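Local atomic coordinates of putative branched-chain amino acid transport system substrate-binding protein (Rhodopseudomonas palustris, PDB entry 3TX6), a protein that probably serves as the periplasmic solute-binding component of an ABC transporter, capturing small aromatic acids derived from lignin for uptake. Residues A[12-17]-A[45-50]; A[112-117]-A[339-344]; A[138-143]-A[167-172]. One frame throughout, in Å; residues are numbered along the deposited sequence.

Contact 1 (A[12-17]-A[45-50]); sequences ITVTTT and VIVLDD
T13 and T15 both reach for the carboxylate of D50 with their hydroxyls, one to each oxygen. T13 OG1, set anti to its backbone N (chi1 -172°), donates a hydrogen bond to D50 OD2 at 2.7 Å, meeting that oxygen on the anti side and somewhat out of the carboxylate plane; N60 ND2 also bonds to this hydroxyl. T15 OG1 donates to the syn lone pair of D50 OD1 over 2.8 Å. D50 is buried, and S76 OG and G52 N add bonds to OD2 and OD1 respectively.

D49 binds the residues that follow strand 8-14. Its CG stands anti to the backbone N (chi1 -179°), and the carboxylate meets residues 16 and 17. T16 N meets D49 OD1 from above the carboxylate plane at 2.9 Å, an oxygen that also accepts from G51 N, while T17 OG1 donates to the syn lone pair of D49 OD2 at 2.7 Å.

Behind these acids lie two neighbouring parallel strands, 8-14 and 41-49, of the N-terminal domain's sheet, ending together in loops near the ligand cleft. I12 N to I46 O, L48 N to I12 O, V14 N to L48 O and D50 N to V14 O form the ladder, and CA-H groups of V47, T13 and D49 approach the carbonyls of I12, L48 and V14.

On the face shared by I12, V14 and V47, helix 21-29 lies against V14 and V47, and F291 of helix 282-304 packs on I12 and V45. On the face of T13 and L48, L48 packs on N60, R63 and F64 of helix 54-67.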
loop_
_atom_site.group_PDB
_atom_site.type_symbol
_atom_site.label_atom_id
_atom_site.label_comp_id
_atom_site.label_asym_id
_atom_site.label_seq_id
_atom_site.Cartn_x
_atom_site.Cartn_y
_atom_site.Cartn_z
ATOM N N ILE A 12 -16.186 1.305 0.791
ATOM C CA ILE A 12 -14.814 1.249 1.250
ATOM C C ILE A 12 -14.763 0.531 2.588
ATOM O O ILE A 12 -15.437 0.945 3.539
ATOM C CB ILE A 12 -14.236 2.653 1.399
ATOM C CG1 ILE A 12 -14.477 3.438 0.082
ATOM C CG2 ILE A 12 -12.744 2.582 1.773
ATOM C CD1 ILE A 12 -13.846 4.805 0.010
ATOM N N THR A 13 -13.952 -0.533 2.660
ATOM C CA THR A 13 -13.660 -1.170 3.932
ATOM C C THR A 13 -12.194 -1.006 4.244
ATOM O O THR A 13 -11.342 -1.365 3.436
ATOM C CB THR A 13 -14.111 -2.681 3.980
ATOM O OG1 THR A 13 -13.957 -3.194 5.334
ATOM C CG2 THR A 13 -13.460 -3.565 2.933
ATOM N N VAL A 14 -11.909 -0.397 5.401
ATOM C CA VAL A 14 -10.565 -0.197 5.837
ATOM C C VAL A 14 -10.437 -0.504 7.325
ATOM O O VAL A 14 -11.416 -0.778 8.008
ATOM C CB VAL A 14 -10.086 1.246 5.520
ATOM C CG1 VAL A 14 -9.839 1.447 4.026
ATOM C CG2 VAL A 14 -11.041 2.271 6.121
ATOM N N THR A 15 -9.204 -0.504 7.797
ATOM C CA THR A 15 -8.899 -0.947 9.156
ATOM C C THR A 15 -8.620 0.261 10.048
ATOM O O THR A 15 -7.515 0.842 10.046
ATOM C CB THR A 15 -7.680 -1.876 9.146
ATOM O OG1 THR A 15 -7.890 -2.934 8.181
ATOM C CG2 THR A 15 -7.417 -2.418 10.591
ATOM N N THR A 16 -9.631 0.622 10.823
ATOM C CA THR A 16 -9.548 1.793 11.679
ATOM C C THR A 16 -9.537 1.433 13.173
ATOM O O THR A 16 -9.486 2.327 14.013
ATOM C CB THR A 16 -10.638 2.811 11.370
ATOM O OG1 THR A 16 -11.930 2.228 11.587
ATOM C CG2 THR A 16 -10.514 3.330 9.979
ATOM N N THR A 17 -9.574 0.139 13.478
ATOM C CA THR A 17 -9.362 -0.397 14.831
ATOM C C THR A 17 -8.427 -1.605 14.767
ATOM O O THR A 17 -8.259 -2.191 13.690
ATOM C CB THR A 17 -10.683 -0.871 15.490
ATOM O OG1 THR A 17 -11.272 -1.928 14.706
ATOM C CG2 THR A 17 -11.647 0.268 15.652
ATOM N N VAL A 45 -20.370 7.600 -0.889
ATOM C CA VAL A 45 -19.242 6.843 -0.380
ATOM C C VAL A 45 -19.651 6.305 1.007
ATOM O O VAL A 45 -20.046 7.054 1.919
ATOM C CB VAL A 45 -17.978 7.724 -0.262
ATOM C CG1 VAL A 45 -16.815 6.918 0.306
ATOM C CG2 VAL A 45 -17.609 8.338 -1.605
ATOM N N ILE A 46 -19.558 4.988 1.131
ATOM C CA ILE A 46 -19.936 4.241 2.341
ATOM C C ILE A 46 -18.690 3.588 2.916
ATOM O O ILE A 46 -18.013 2.837 2.231
ATOM C CB ILE A 46 -20.983 3.154 2.039
ATOM C CG1 ILE A 46 -22.207 3.759 1.353
ATOM C CG2 ILE A 46 -21.385 2.469 3.336
ATOM C CD1 ILE A 46 -22.912 2.829 0.414
ATOM N N VAL A 47 -18.323 3.998 4.120
ATOM C CA VAL A 47 -17.078 3.581 4.776
ATOM C C VAL A 47 -17.348 2.722 5.964
ATOM O O VAL A 47 -18.187 3.063 6.781
ATOM C CB VAL A 47 -16.208 4.786 5.201
ATOM C CG1 VAL A 47 -14.827 4.291 5.639
ATOM C CG2 VAL A 47 -16.113 5.759 4.036
ATOM N N LEU A 48 -16.670 1.591 6.050
ATOM C CA LEU A 48 -16.785 0.694 7.192
ATOM C C LEU A 48 -15.408 0.265 7.674
ATOM O O LEU A 48 -14.495 0.149 6.877
ATOM C CB LEU A 48 -17.578 -0.575 6.768
ATOM C CG LEU A 48 -19.069 -0.345 6.438
ATOM C CD1 LEU A 48 -19.721 -1.640 5.886
ATOM C CD2 LEU A 48 -19.895 0.197 7.646
ATOM N N ASP A 49 -15.308 -0.020 8.960
ATOM C CA ASP A 49 -14.150 -0.633 9.567
ATOM C C ASP A 49 -14.270 -2.145 9.467
ATOM O O ASP A 49 -15.332 -2.700 9.754
ATOM C CB ASP A 49 -14.138 -0.224 11.033
ATOM C CG ASP A 49 -12.974 -0.765 11.838
ATOM O OD1 ASP A 49 -11.888 -1.063 11.301
ATOM O OD2 ASP A 49 -13.191 -0.880 13.076
ATOM N N ASP A 50 -13.154 -2.802 9.200
ATOM C CA ASP A 50 -13.089 -4.242 9.309
ATOM C C ASP A 50 -12.140 -4.764 10.419
ATOM O O ASP A 50 -12.014 -5.984 10.592
ATOM C CB ASP A 50 -12.678 -4.874 7.984
ATOM C CG ASP A 50 -11.434 -4.244 7.384
ATOM O OD1 ASP A 50 -10.429 -4.081 8.104
ATOM O OD2 ASP A 50 -11.466 -4.006 6.144
#

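Contact 2 (A[112-117]-A[339-344]); sequences SVAMPQ and DRYGLD. With ENO (3-(4-hydroxy-phenyl)pyruvic acid), chain D.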
loop_
_atom_site.group_PDB
_atom_site.type_symbol
_atom_site.label_atom_id
_atom_site.label_comp_id
_atom_site.label_asym_id
_atom_site.label_seq_id
_atom_site.Cartn_x
_atom_site.Cartn_y
_atom_site.Cartn_z
ATOM N N SER A 112 -10.170 -7.084 -9.805
ATOM C CA SER A 112 -9.321 -6.357 -8.855
ATOM C C SER A 112 -8.106 -5.731 -9.525
ATOM O O SER A 112 -7.447 -6.353 -10.336
ATOM C CB SER A 112 -8.801 -7.272 -7.732
ATOM O OG SER A 112 -9.864 -7.778 -6.927
ATOM N N VAL A 113 -7.854 -4.486 -9.129
ATOM C CA VAL A 113 -6.583 -3.822 -9.335
ATOM C C VAL A 113 -6.064 -3.380 -7.960
ATOM O O VAL A 113 -6.814 -3.364 -6.989
ATOM C CB VAL A 113 -6.700 -2.604 -10.265
ATOM C CG1 VAL A 113 -7.101 -3.045 -11.676
ATOM C CG2 VAL A 113 -7.639 -1.521 -9.737
ATOM N N ALA A 114 -4.803 -2.968 -7.906
ATOM C CA ALA A 114 -4.180 -2.538 -6.640
ATOM C C ALA A 114 -3.527 -1.162 -6.738
ATOM O O ALA A 114 -2.827 -0.886 -7.687
ATOM C CB ALA A 114 -3.192 -3.565 -6.153
HETATM N N MSE A 115 -3.723 -0.346 -5.715
HETATM C CA MSE A 115 -3.034 0.933 -5.624
HETATM C C MSE A 115 -1.614 0.817 -5.072
HETATM O O MSE A 115 -0.712 1.480 -5.573
HETATM C CB MSE A 115 -3.885 1.926 -4.843
HETATM C CG MSE A 115 -5.284 2.050 -5.456
HETATM SE SE MSE A 115 -5.298 2.440 -7.414
HETATM C CE MSE A 115 -4.589 4.228 -7.182
ATOM N N PRO A 116 -1.384 0.027 -4.009
ATOM C CA PRO A 116 0.004 -0.052 -3.490
ATOM C C PRO A 116 0.991 -0.597 -4.507
ATOM O O PRO A 116 0.639 -1.412 -5.361
ATOM C CB PRO A 116 -0.112 -0.974 -2.280
ATOM C CG PRO A 116 -1.537 -0.827 -1.860
ATOM C CD PRO A 116 -2.285 -0.772 -3.186
ATOM N N GLN A 117 2.235 -0.128 -4.414
ATOM C CA GLN A 117 3.273 -0.633 -5.230
ATOM C C GLN A 117 3.436 -2.155 -5.034
ATOM O O GLN A 117 3.403 -2.644 -3.915
ATOM C CB GLN A 117 4.597 0.049 -4.903
ATOM C CG GLN A 117 4.616 1.547 -5.227
ATOM C CD GLN A 117 3.938 2.435 -4.195
ATOM O OE1 GLN A 117 3.494 1.954 -3.155
ATOM N NE2 GLN A 117 3.894 3.757 -4.466
ATOM N N ASP A 339 -1.700 -7.145 -15.972
ATOM C CA ASP A 339 -0.927 -6.339 -15.035
ATOM C C ASP A 339 -1.904 -5.508 -14.207
ATOM O O ASP A 339 -2.402 -4.477 -14.669
ATOM C CB ASP A 339 0.032 -5.415 -15.770
ATOM C CG ASP A 339 0.852 -4.572 -14.837
ATOM O OD1 ASP A 339 0.711 -4.699 -13.585
ATOM O OD2 ASP A 339 1.722 -3.827 -15.367
ATOM N N ARG A 340 -2.162 -5.970 -12.983
ATOM C CA ARG A 340 -3.227 -5.392 -12.175
ATOM C C ARG A 340 -2.686 -4.415 -11.152
ATOM O O ARG A 340 -3.417 -3.916 -10.324
ATOM C CB ARG A 340 -4.021 -6.500 -11.500
ATOM C CG ARG A 340 -4.522 -7.535 -12.479
ATOM C CD ARG A 340 -5.313 -6.924 -13.626
ATOM N NE ARG A 340 -6.576 -6.431 -13.161
ATOM C CZ ARG A 340 -7.457 -5.771 -13.875
ATOM N NH1 ARG A 340 -7.149 -5.320 -15.082
ATOM N NH2 ARG A 340 -8.647 -5.529 -13.363
ATOM N N TYR A 341 -1.394 -4.117 -11.249
ATOM C CA TYR A 341 -0.764 -3.034 -10.477
ATOM C C TYR A 341 -0.437 -1.804 -11.366
ATOM O O TYR A 341 -0.672 -0.676 -10.978
ATOM C CB TYR A 341 0.512 -3.546 -9.865
ATOM C CG TYR A 341 0.315 -4.401 -8.649
ATOM C CD1 TYR A 341 0.147 -5.774 -8.725
ATOM C CD2 TYR A 341 0.306 -3.814 -7.395
ATOM C CE1 TYR A 341 0.001 -6.553 -7.551
ATOM C CE2 TYR A 341 0.195 -4.554 -6.237
ATOM C CZ TYR A 341 0.044 -5.928 -6.297
ATOM O OH TYR A 341 -0.088 -6.647 -5.114
ATOM N N GLY A 342 0.150 -2.014 -12.533
ATOM C CA GLY A 342 0.234 -0.977 -13.532
ATOM C C GLY A 342 1.278 0.084 -13.349
ATOM O O GLY A 342 1.119 1.165 -13.899
ATOM N N LEU A 343 2.276 -0.195 -12.513
ATOM C CA LEU A 343 3.220 0.802 -12.065
ATOM C C LEU A 343 4.643 0.552 -12.555
ATOM O O LEU A 343 4.999 -0.575 -12.942
ATOM C CB LEU A 343 3.194 0.862 -10.521
ATOM C CG LEU A 343 1.929 1.474 -9.896
ATOM C CD1 LEU A 343 1.913 1.305 -8.364
ATOM C CD2 LEU A 343 1.770 2.951 -10.349
ATOM N N ASP A 344 5.418 1.635 -12.530
ATOM C CA ASP A 344 6.807 1.612 -12.941
ATOM C C ASP A 344 7.668 2.391 -11.948
ATOM O O ASP A 344 7.243 2.644 -10.811
ATOM C CB ASP A 344 6.932 2.050 -14.408
ATOM C CG ASP A 344 6.639 3.556 -14.665
ATOM O OD1 ASP A 344 6.610 4.365 -13.740
ATOM O OD2 ASP A 344 6.488 3.922 -15.860
HETATM O O4 ENO D . -0.426 -5.078 3.048
HETATM C C9 ENO D . -0.207 -1.674 2.998
HETATM C C8 ENO D . -0.031 -0.710 2.027
HETATM C C7 ENO D . 1.211 -0.538 1.395
HETATM C C6 ENO D . 2.229 -1.422 1.698
HETATM C C5 ENO D . 2.072 -2.387 2.688
HETATM C C4 ENO D . 0.838 -2.537 3.345
HETATM O O3 ENO D . 1.324 0.432 0.407
HETATM C C3 ENO D . 0.672 -3.528 4.463
HETATM C C2 ENO D . 0.076 -4.849 4.162
HETATM C C1 ENO D . -0.008 -5.806 5.256
HETATM O O2 ENO D . -0.559 -6.903 5.026
HETATM O O1 ENO D . 0.469 -5.534 6.398
#
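The wall of the ligand pocket that carries P116 is backed here by the loop 339-344, which runs beside strand 112-114, the outermost strand of its sheet. P116 CB sits 3.4 Å from O3, the phenolic oxygen of the bound 3-(4-hydroxy-phenyl)pyruvic acid. Two residues earlier, A114 N donates to R340 O at 2.9 Å. R340 bends at chi2 and chi3 (-54° and -70°), folding back so that NE reaches S112 O at 3.0 Å; NH2 adds only a weak bond to the same oxygen. V113 CG1 lies over one face of the guanidinium, towards its rim, and NH1 donates to T336 O.

The Y341 ring is met in two ways: A114 CB rests over its face, 4.0 Å from the centroid, whereas P116 O lies in the ring plane at its edge, 3.2 Å from CD2. In the loop itself D339 OD1 accepts from Y341 N and G342 N, an Asx turn extended to an Asx motif, which holds the bend. A114 O is buried by the contact without a partner in the model. With NE on S112 O and NH1 on T336 O, the buried R340 guanidinium ties strand to loop, and its charge would probably polarise both carbonyls.

Contact 3 (A[138-143]-A[167-172]); sequences VGYIGY and VAEERF
R171 lies against G142 and Y143 of the neighbouring strand. Its CB is 3.5 Å from G142 O, and CG is 4.0 Å from the same oxygen. The chain turns at chi2 (-61°), and CD comes to 3.4 Å from G142 O. NE then sits at the edge of the Y140 ring, in its plane and 3.8 Å from CE2, with ring and guanidinium planes perpendicular. Past CZ, NH1 donates to Y143 O at 2.9 Å, close to the guanidinium plane, and pairs with D149 in a salt bridge. NE and NH2 make a side-on salt bridge to E169, two residues back, both nitrogens to OE2.

The two strands form a parallel beta-alpha-beta unit, with helix 146-161 as the crossover between them; the helix lies over the face carrying Y140, E169 and R171. Bonds such as E170 N to Y140 O and F172 N to G142 O lace the strands together.

Beyond R171, F172 holds its ring against I141, CD1 to CG1 at 3.8 Å. The ring of Y143 turns an edge toward the F172 face, an offset edge-to-face pair with planes at 62°. Y143 belongs to the ligand pocket and touches the bound acid, while its OH bonds to S199 OG.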
loop_
_atom_site.group_PDB
_atom_site.type_symbol
_atom_site.label_atom_id
_atom_site.label_comp_id
_atom_site.label_asym_id
_atom_site.label_seq_id
_atom_site.Cartn_x
_atom_site.Cartn_y
_atom_site.Cartn_z
ATOM N N VAL A 138 22.259 -11.306 3.893
ATOM C CA VAL A 138 21.018 -10.650 4.282
ATOM C C VAL A 138 20.199 -11.622 5.150
ATOM O O VAL A 138 20.183 -12.840 4.933
ATOM C CB VAL A 138 20.188 -10.174 3.062
ATOM C CG1 VAL A 138 19.691 -11.380 2.270
ATOM C CG2 VAL A 138 19.001 -9.286 3.512
ATOM N N GLY A 139 19.599 -11.087 6.195
ATOM C CA GLY A 139 18.630 -11.874 6.959
ATOM C C GLY A 139 17.238 -11.254 6.772
ATOM O O GLY A 139 17.109 -10.101 6.397
ATOM N N TYR A 140 16.224 -12.060 6.994
ATOM C CA TYR A 140 14.797 -11.647 6.887
ATOM C C TYR A 140 14.049 -11.949 8.154
ATOM O O TYR A 140 14.209 -13.032 8.738
ATOM C CB TYR A 140 14.129 -12.452 5.795
ATOM C CG TYR A 140 12.670 -12.067 5.546
ATOM C CD1 TYR A 140 12.347 -10.853 4.956
ATOM C CD2 TYR A 140 11.612 -12.937 5.876
ATOM C CE1 TYR A 140 11.011 -10.507 4.707
ATOM C CE2 TYR A 140 10.288 -12.570 5.682
ATOM C CZ TYR A 140 9.993 -11.372 5.053
ATOM O OH TYR A 140 8.705 -10.973 4.807
ATOM N N ILE A 141 13.226 -10.972 8.541
ATOM C CA ILE A 141 12.245 -11.094 9.603
ATOM C C ILE A 141 10.967 -10.465 9.077
ATOM O O ILE A 141 10.943 -9.279 8.746
ATOM C CB ILE A 141 12.695 -10.476 10.969
ATOM C CG1 ILE A 141 11.648 -10.845 12.005
ATOM C CG2 ILE A 141 13.027 -8.980 10.893
ATOM C CD1 ILE A 141 12.013 -10.618 13.464
ATOM N N GLY A 142 9.923 -11.264 9.012
ATOM C CA GLY A 142 8.636 -10.783 8.499
ATOM C C GLY A 142 7.453 -11.625 8.944
ATOM O O GLY A 142 7.591 -12.643 9.621
ATOM N N TYR A 143 6.256 -11.183 8.586
ATOM C CA TYR A 143 5.052 -11.910 9.014
ATOM C C TYR A 143 5.001 -13.317 8.499
ATOM O O TYR A 143 5.432 -13.617 7.370
ATOM C CB TYR A 143 3.744 -11.252 8.560
ATOM C CG TYR A 143 3.502 -9.835 9.016
ATOM C CD1 TYR A 143 3.740 -9.434 10.320
ATOM C CD2 TYR A 143 2.904 -8.927 8.163
ATOM C CE1 TYR A 143 3.470 -8.143 10.721
ATOM C CE2 TYR A 143 2.639 -7.639 8.550
ATOM C CZ TYR A 143 2.890 -7.250 9.853
ATOM O OH TYR A 143 2.625 -5.967 10.241
ATOM N N VAL A 167 21.044 -15.664 4.742
ATOM C CA VAL A 167 21.677 -16.465 5.790
ATOM C C VAL A 167 20.791 -16.732 6.991
ATOM O O VAL A 167 21.171 -17.469 7.919
ATOM C CB VAL A 167 23.031 -15.852 6.229
ATOM C CG1 VAL A 167 23.959 -15.755 5.025
ATOM C CG2 VAL A 167 22.847 -14.483 6.911
ATOM N N ALA A 168 19.585 -16.169 6.965
ATOM C CA ALA A 168 18.662 -16.350 8.044
ATOM C C ALA A 168 17.274 -15.879 7.627
ATOM O O ALA A 168 17.127 -14.804 6.998
ATOM C CB ALA A 168 19.131 -15.578 9.298
ATOM N N GLU A 169 16.268 -16.649 8.051
ATOM C CA GLU A 169 14.863 -16.341 7.793
ATOM C C GLU A 169 14.057 -16.610 9.051
ATOM O O GLU A 169 14.000 -17.757 9.505
ATOM C CB GLU A 169 14.295 -17.196 6.666
ATOM C CG GLU A 169 12.812 -16.895 6.397
ATOM C CD GLU A 169 12.023 -18.053 5.767
ATOM O OE1 GLU A 169 12.608 -19.121 5.505
ATOM O OE2 GLU A 169 10.793 -17.897 5.569
ATOM N N GLU A 170 13.437 -15.560 9.587
ATOM C CA GLU A 170 12.590 -15.671 10.762
ATOM C C GLU A 170 11.250 -15.009 10.499
ATOM O O GLU A 170 11.159 -14.004 9.764
ATOM C CB GLU A 170 13.265 -14.988 11.946
ATOM C CG GLU A 170 14.630 -15.610 12.339
ATOM C CD GLU A 170 14.463 -16.956 13.026
ATOM O OE1 GLU A 170 13.482 -17.104 13.809
ATOM O OE2 GLU A 170 15.306 -17.845 12.799
ATOM N N ARG A 171 10.228 -15.578 11.117
ATOM C CA ARG A 171 8.858 -15.077 11.028
ATOM C C ARG A 171 8.268 -14.728 12.392
ATOM O O ARG A 171 8.677 -15.255 13.411
ATOM C CB ARG A 171 7.975 -16.103 10.299
ATOM C CG ARG A 171 8.487 -16.494 8.892
ATOM C CD ARG A 171 8.578 -15.356 7.864
ATOM N NE ARG A 171 8.845 -15.934 6.538
ATOM C CZ ARG A 171 7.965 -16.089 5.543
ATOM N NH1 ARG A 171 6.698 -15.634 5.629
ATOM N NH2 ARG A 171 8.352 -16.716 4.437
ATOM N N PHE A 172 7.279 -13.839 12.386
ATOM C CA PHE A 172 6.466 -13.566 13.596
ATOM C C PHE A 172 5.049 -13.307 13.130
ATOM O O PHE A 172 4.862 -13.018 11.929
ATOM C CB PHE A 172 7.016 -12.409 14.424
ATOM C CG PHE A 172 7.016 -11.056 13.760
ATOM C CD1 PHE A 172 7.934 -10.728 12.778
ATOM C CD2 PHE A 172 6.129 -10.064 14.186
ATOM C CE1 PHE A 172 7.977 -9.448 12.241
ATOM C CE2 PHE A 172 6.169 -8.788 13.642
ATOM C CZ PHE A 172 7.105 -8.465 12.683
#

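Overall arrangement
Contacts 1 and 2 both reach one six-stranded sheet, where strands 41-49 and 8-14 lie toward one side and strand 112-114 forms the opposite edge; their centres are about 21 Å apart. Contact 3 sits on the other sheet, at its outermost strand 165-172, its centre about 31 Å from that of contact 1 and 26 Å from that of contact 2. Along the chain contact 1 closes first; contact 3 then falls between the two halves of contact 2, whose late loop 339-344 returns to pack beside edge strand 112-114. This is the two-lobed architecture of periplasmic binding proteins, with the aromatic acid in the cleft: contact 2 supplies P116 and contact 3 Y143, from different lobes.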